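Local coordinates for transcriptional regulator, MarR family (Silicibacter pomeroyi DSS-3, PDB 3CDH), which regulates transcription, probably by binding DNA as a dimer through winged helix-turn-helix domains, at the interface of chains A and B. Coordinates in Å, arbitrary orientation; residue numbers count along the deposited sequence, not the author numbering. Chains: chain A/B, Transcriptional regulator, MarR family.

Contact 1: the interface of chains A and B. Residues chain A 21, 141, 144-145; chain B 20-21, 24, 137.
Apolar packing joins A:Leu141, on helix 137-147 of chain A, to B:Leu20 and B:Leu21 on helix 17-38 of chain B, in the helical dimer interface typical of MarR regulators. The two methyl branches of A:Leu141 divide the work. CD1 reaches the CD2 methyl of B:Leu21 at 3.6 Å and also lies against CB of B:Leu20, whereas CD2 packs beside the B:Ser24 hydroxyl and also meets the CD1 methyl of B:Ile137, 4.1 Å away, the leucine and isoleucine side chains crossing nearly at right angles. One turn further along the same helix, A:Leu145 sets its CD1 against CD2 of B:Leu20 at 3.8 Å, while its CD2 rests over the backbone of B:Ser24.

B:Ser24 is the small residue around which the leucines of chain A gather. Its CB is met by the CD2 methyl of A:Leu144 at 3.9 Å and, from helix 17-38 of chain A, by the CD2 methyl of A:Leu21 at 4.0 Å. A:Leu144 carries CG anti to its backbone N (chi1 163°), unlike A:Leu141 and A:Leu145, and this directs its CD2 to the serine.

Within chain B, the B:Ser24 hydroxyl sits beside its own backbone N (chi1 -67°), where OG turns back along the helix and donates a 2.7 Å hydrogen bond to the carbonyl O of B:Leu20, with the OG donor lying 25° off the carbonyl plane.

Contact 2: the interface of chains A and B. Residues chain A 15-17; chain B 122, 126, 138.
B:Glu122 leaves helix 105-130 of chain B with CG anti to the backbone N (chi1 174°) and stays extended through CD, which carries its carboxylate to the start of helix 17-38 in chain A. B:Lys138 instead has CG anti to its carbonyl carbon, and its extended chain brings NZ to the same place from a different helix of chain B. Both charged ends thus meet the A:Gly15 to A:Leu17 backbone.

Hydrogen bonds cross the interface at both ends of this backbone segment. The side-chain amine NZ of B:Lys138 donates to the carbonyl O of A:Gly15 at 2.6 Å, approaching nearly along the C=O axis. The backbone N of A:Leu17 donates to OE2 of B:Glu122 at 2.7 Å; the bond is fairly straight, but the amide comes from above the carboxylate plane, 38° out of it. Within chain B, NZ of B:Lys138 and OE2 of B:Glu122 form a salt bridge at 3.1 Å. OE2 therefore serves both the partner's amide and the lysine, and each charged group helps position the other. By accepting from the first amide of helix 17-38 the carboxylate acts much like an N-terminal cap, and the helix end would probably favour its negative charge.

Around the polar pair, A:Tyr16 holds its ring steeply to the carboxylate, the planes 77° apart, with CD1 3.8 Å from CD of B:Glu122 and OE1 at the ring edge. CB of A:Leu17 lies 4.1 Å from CE of B:Lys138. With an alanine in place of B:Glu122, the A:Leu17 amide is likely to lose this acceptor and B:Lys138 its counter-charge, so that the lysine could swing away from A:Gly15.

The site lies where the junction of helices 12-15 and 17-38 of chain A meets helix 105-130 and the C-terminal helix 137-147 of chain B.

Contact 1: the interface of chains A and B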
ATOM      1  N   LEU A  21       1.147  -7.764   2.716  1.00 45.57           N
ATOM      2  CA  LEU A  21       0.769  -6.444   3.239  1.00 44.52           C
ATOM      3  C   LEU A  21       0.274  -5.533   2.130  1.00 43.90           C
ATOM      4  O   LEU A  21      -0.827  -5.018   2.205  1.00 43.81           O
ATOM      5  CB  LEU A  21       1.918  -5.791   3.983  1.00 44.35           C
ATOM      6  CG  LEU A  21       2.158  -6.334   5.380  1.00 44.51           C
ATOM      7  CD1 LEU A  21       3.523  -5.942   5.811  1.00 43.33           C
ATOM      8  CD2 LEU A  21       1.123  -5.802   6.359  1.00 43.93           C
ATOM      9  N   LEU A 141      -1.616  -5.324  13.423  1.00 50.32           N
ATOM     10  CA  LEU A 141      -0.966  -4.241  12.717  1.00 49.49           C
ATOM     11  C   LEU A 141      -0.323  -3.222  13.676  1.00 50.99           C
ATOM     12  O   LEU A 141       0.827  -2.799  13.440  1.00 51.47           O
ATOM     13  CB  LEU A 141      -1.921  -3.551  11.759  1.00 47.55           C
ATOM     14  CG  LEU A 141      -2.502  -4.456  10.689  1.00 46.21           C
ATOM     15  CD1 LEU A 141      -3.547  -3.752   9.839  1.00 42.51           C
ATOM     16  CD2 LEU A 141      -1.413  -5.012   9.812  1.00 46.31           C
ATOM     17  N   LEU A 144       2.859  -4.657  14.820  1.00 56.87           N
ATOM     18  CA  LEU A 144       3.858  -4.657  13.765  1.00 56.84           C
ATOM     19  C   LEU A 144       4.464  -3.262  13.661  1.00 58.05           C
ATOM     20  O   LEU A 144       5.703  -3.100  13.660  1.00 58.74           O
ATOM     21  CB  LEU A 144       3.233  -5.085  12.437  1.00 55.40           C
ATOM     22  CG  LEU A 144       3.987  -4.775  11.150  1.00 54.06           C
ATOM     23  CD1 LEU A 144       5.298  -5.501  11.125  1.00 53.87           C
ATOM     24  CD2 LEU A 144       3.158  -5.135   9.940  1.00 53.60           C
ATOM     25  N   LEU A 145       3.585  -2.259  13.601  1.00 58.43           N
ATOM     26  CA  LEU A 145       4.011  -0.858  13.555  1.00 59.53           C
ATOM     27  C   LEU A 145       4.903  -0.470  14.738  1.00 62.52           C
ATOM     28  O   LEU A 145       5.881   0.256  14.562  1.00 63.49           O
ATOM     29  CB  LEU A 145       2.809   0.079  13.459  1.00 57.92           C
ATOM     30  CG  LEU A 145       2.157   0.225  12.089  1.00 55.44           C
ATOM     31  CD1 LEU A 145       0.968   1.108  12.241  1.00 53.56           C
ATOM     32  CD2 LEU A 145       3.103   0.822  11.071  1.00 54.50           C
TER
ATOM     33  N   LEU B  20      -3.929   1.718   9.073  1.00 42.02           N
ATOM     34  CA  LEU B  20      -3.035   0.743   9.660  1.00 41.26           C
ATOM     35  C   LEU B  20      -2.494  -0.189   8.590  1.00 41.13           C
ATOM     36  O   LEU B  20      -1.305  -0.514   8.610  1.00 41.40           O
ATOM     37  CB  LEU B  20      -3.732  -0.042  10.737  1.00 41.33           C
ATOM     38  CG  LEU B  20      -4.061   0.771  11.985  1.00 42.40           C
ATOM     39  CD1 LEU B  20      -5.008  -0.040  12.834  1.00 40.82           C
ATOM     40  CD2 LEU B  20      -2.836   1.174  12.766  1.00 41.16           C
ATOM     41  N   LEU B  21      -3.329  -0.609   7.636  1.00 40.67           N
ATOM     42  CA  LEU B  21      -2.806  -1.458   6.565  1.00 39.50           C
ATOM     43  C   LEU B  21      -1.751  -0.707   5.735  1.00 39.31           C
ATOM     44  O   LEU B  21      -0.636  -1.207   5.523  1.00 38.89           O
ATOM     45  CB  LEU B  21      -3.928  -1.980   5.677  1.00 39.44           C
ATOM     46  CG  LEU B  21      -4.763  -3.164   6.194  1.00 39.58           C
ATOM     47  CD1 LEU B  21      -5.954  -3.427   5.291  1.00 37.33           C
ATOM     48  CD2 LEU B  21      -3.941  -4.431   6.343  1.00 37.25           C
ATOM     49  N   SER B  24       1.573   0.130   7.609  1.00 41.51           N
ATOM     50  CA  SER B  24       2.315  -1.111   7.780  1.00 42.86           C
ATOM     51  C   SER B  24       3.054  -1.507   6.525  1.00 43.03           C
ATOM     52  O   SER B  24       4.244  -1.830   6.558  1.00 43.55           O
ATOM     53  CB  SER B  24       1.369  -2.237   8.108  1.00 42.58           C
ATOM     54  OG  SER B  24       0.821  -2.000   9.370  1.00 46.11           O
ATOM     55  N   ILE B 137       1.155 -12.712  11.693  1.00 64.72           N
ATOM     56  CA  ILE B 137       0.806 -11.700  10.687  1.00 60.41           C
ATOM     57  C   ILE B 137       0.495 -12.315   9.311  1.00 59.19           C
ATOM     58  O   ILE B 137      -0.438 -11.910   8.635  1.00 58.15           O
ATOM     59  CB  ILE B 137       1.908 -10.590  10.578  1.00 59.34           C
ATOM     60  CG1 ILE B 137       1.626  -9.597   9.451  1.00 57.84           C
ATOM     61  CG2 ILE B 137       3.270 -11.168  10.283  1.00 58.92           C
ATOM     62  CD1 ILE B 137       0.628  -8.523   9.774  1.00 56.35           C
TER

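Contact 2: the interface of chains A and B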
ATOM      1  N   GLY A  15       3.391 -16.149  -0.595  1.00 59.97           N
ATOM      2  CA  GLY A  15       3.578 -16.230   0.841  1.00 59.21           C
ATOM      3  C   GLY A  15       4.516 -15.163   1.367  1.00 58.89           C
ATOM      4  O   GLY A  15       4.905 -15.185   2.535  1.00 59.82           O
ATOM      5  N   TYR A  16       4.883 -14.226   0.499  1.00 57.68           N
ATOM      6  CA  TYR A  16       5.882 -13.218   0.836  1.00 56.17           C
ATOM      7  C   TYR A  16       5.249 -12.034   1.554  1.00 54.28           C
ATOM      8  O   TYR A  16       4.386 -11.349   1.004  1.00 53.42           O
ATOM      9  CB  TYR A  16       6.607 -12.742  -0.425  1.00 56.29           C
ATOM     10  CG  TYR A  16       7.558 -11.591  -0.185  1.00 56.63           C
ATOM     11  CD1 TYR A  16       8.477 -11.628   0.855  1.00 57.36           C
ATOM     12  CD2 TYR A  16       7.536 -10.466  -1.000  1.00 55.19           C
ATOM     13  CE1 TYR A  16       9.348 -10.578   1.077  1.00 55.21           C
ATOM     14  CE2 TYR A  16       8.403  -9.412  -0.786  1.00 54.51           C
ATOM     15  CZ  TYR A  16       9.306  -9.472   0.255  1.00 55.43           C
ATOM     16  OH  TYR A  16      10.171  -8.425   0.471  1.00 57.61           O
ATOM     17  N   LEU A  17       5.684 -11.796   2.788  1.00 53.65           N
ATOM     18  CA  LEU A  17       4.981 -10.888   3.686  1.00 52.20           C
ATOM     19  C   LEU A  17       4.722  -9.513   3.076  1.00 50.97           C
ATOM     20  O   LEU A  17       3.660  -8.921   3.275  1.00 50.73           O
ATOM     21  CB  LEU A  17       5.715 -10.748   5.017  1.00 52.59           C
ATOM     22  CG  LEU A  17       5.283  -9.613   5.950  1.00 50.85           C
ATOM     23  CD1 LEU A  17       3.948  -9.909   6.517  1.00 49.95           C
ATOM     24  CD2 LEU A  17       6.261  -9.438   7.076  1.00 52.46           C
TER
ATOM     25  N   GLU B 122      12.820 -10.606   5.177  1.00 64.18           N
ATOM     26  CA  GLU B 122      11.545 -11.071   5.690  1.00 64.08           C
ATOM     27  C   GLU B 122      11.758 -11.899   6.948  1.00 67.56           C
ATOM     28  O   GLU B 122      10.999 -11.779   7.911  1.00 68.26           O
ATOM     29  CB  GLU B 122      10.798 -11.897   4.644  1.00 63.13           C
ATOM     30  CG  GLU B 122       9.507 -12.533   5.176  1.00 63.56           C
ATOM     31  CD  GLU B 122       8.798 -13.407   4.177  1.00 63.52           C
ATOM     32  OE1 GLU B 122       9.439 -14.237   3.506  1.00 66.42           O
ATOM     33  OE2 GLU B 122       7.574 -13.281   4.059  1.00 64.55           O
ATOM     34  N   LEU B 126      10.228 -11.345  10.638  1.00 70.46           N
ATOM     35  CA  LEU B 126       9.380 -12.346  11.271  1.00 71.48           C
ATOM     36  C   LEU B 126       9.931 -12.759  12.613  1.00 74.70           C
ATOM     37  O   LEU B 126       9.165 -13.011  13.543  1.00 75.59           O
ATOM     38  CB  LEU B 126       9.198 -13.571  10.389  1.00 71.44           C
ATOM     39  CG  LEU B 126       8.282 -13.374   9.191  1.00 68.07           C
ATOM     40  CD1 LEU B 126       8.343 -14.584   8.293  1.00 67.95           C
ATOM     41  CD2 LEU B 126       6.852 -13.091   9.633  1.00 65.37           C
ATOM     42  N   LYS B 138       1.257 -13.314   8.910  1.00 59.16           N
ATOM     43  CA  LYS B 138       1.084 -13.884   7.600  1.00 58.07           C
ATOM     44  C   LYS B 138      -0.241 -14.613   7.406  1.00 58.75           C
ATOM     45  O   LYS B 138      -0.882 -14.447   6.361  1.00 58.59           O
ATOM     46  CB  LYS B 138       2.215 -14.819   7.309  1.00 59.54           C
ATOM     47  CG  LYS B 138       3.443 -14.153   6.792  1.00 59.38           C
ATOM     48  CD  LYS B 138       4.156 -15.212   5.986  1.00 61.62           C
ATOM     49  CE  LYS B 138       5.518 -14.787   5.633  1.00 61.81           C
ATOM     50  NZ  LYS B 138       6.083 -15.844   4.794  1.00 63.76           N
TER

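Contact 1 and contact 2 are neighbouring patches of one interface, the centres of their C-alpha atoms about 12 Å apart. Helix 17-38 of chain A enters both, through its first residue in contact 2 and a position one turn later in contact 1, and helix 137-147 of chain B does likewise through adjacent residues. The leucine-rich packing of contact 1 is thus flanked by the charged, backbone-directed links of contact 2. Two-fold symmetry repeats each patch with the chains exchanged, so N- and C-terminal helices of both subunits interlock, consistent with the dimer expected for a MarR regulator.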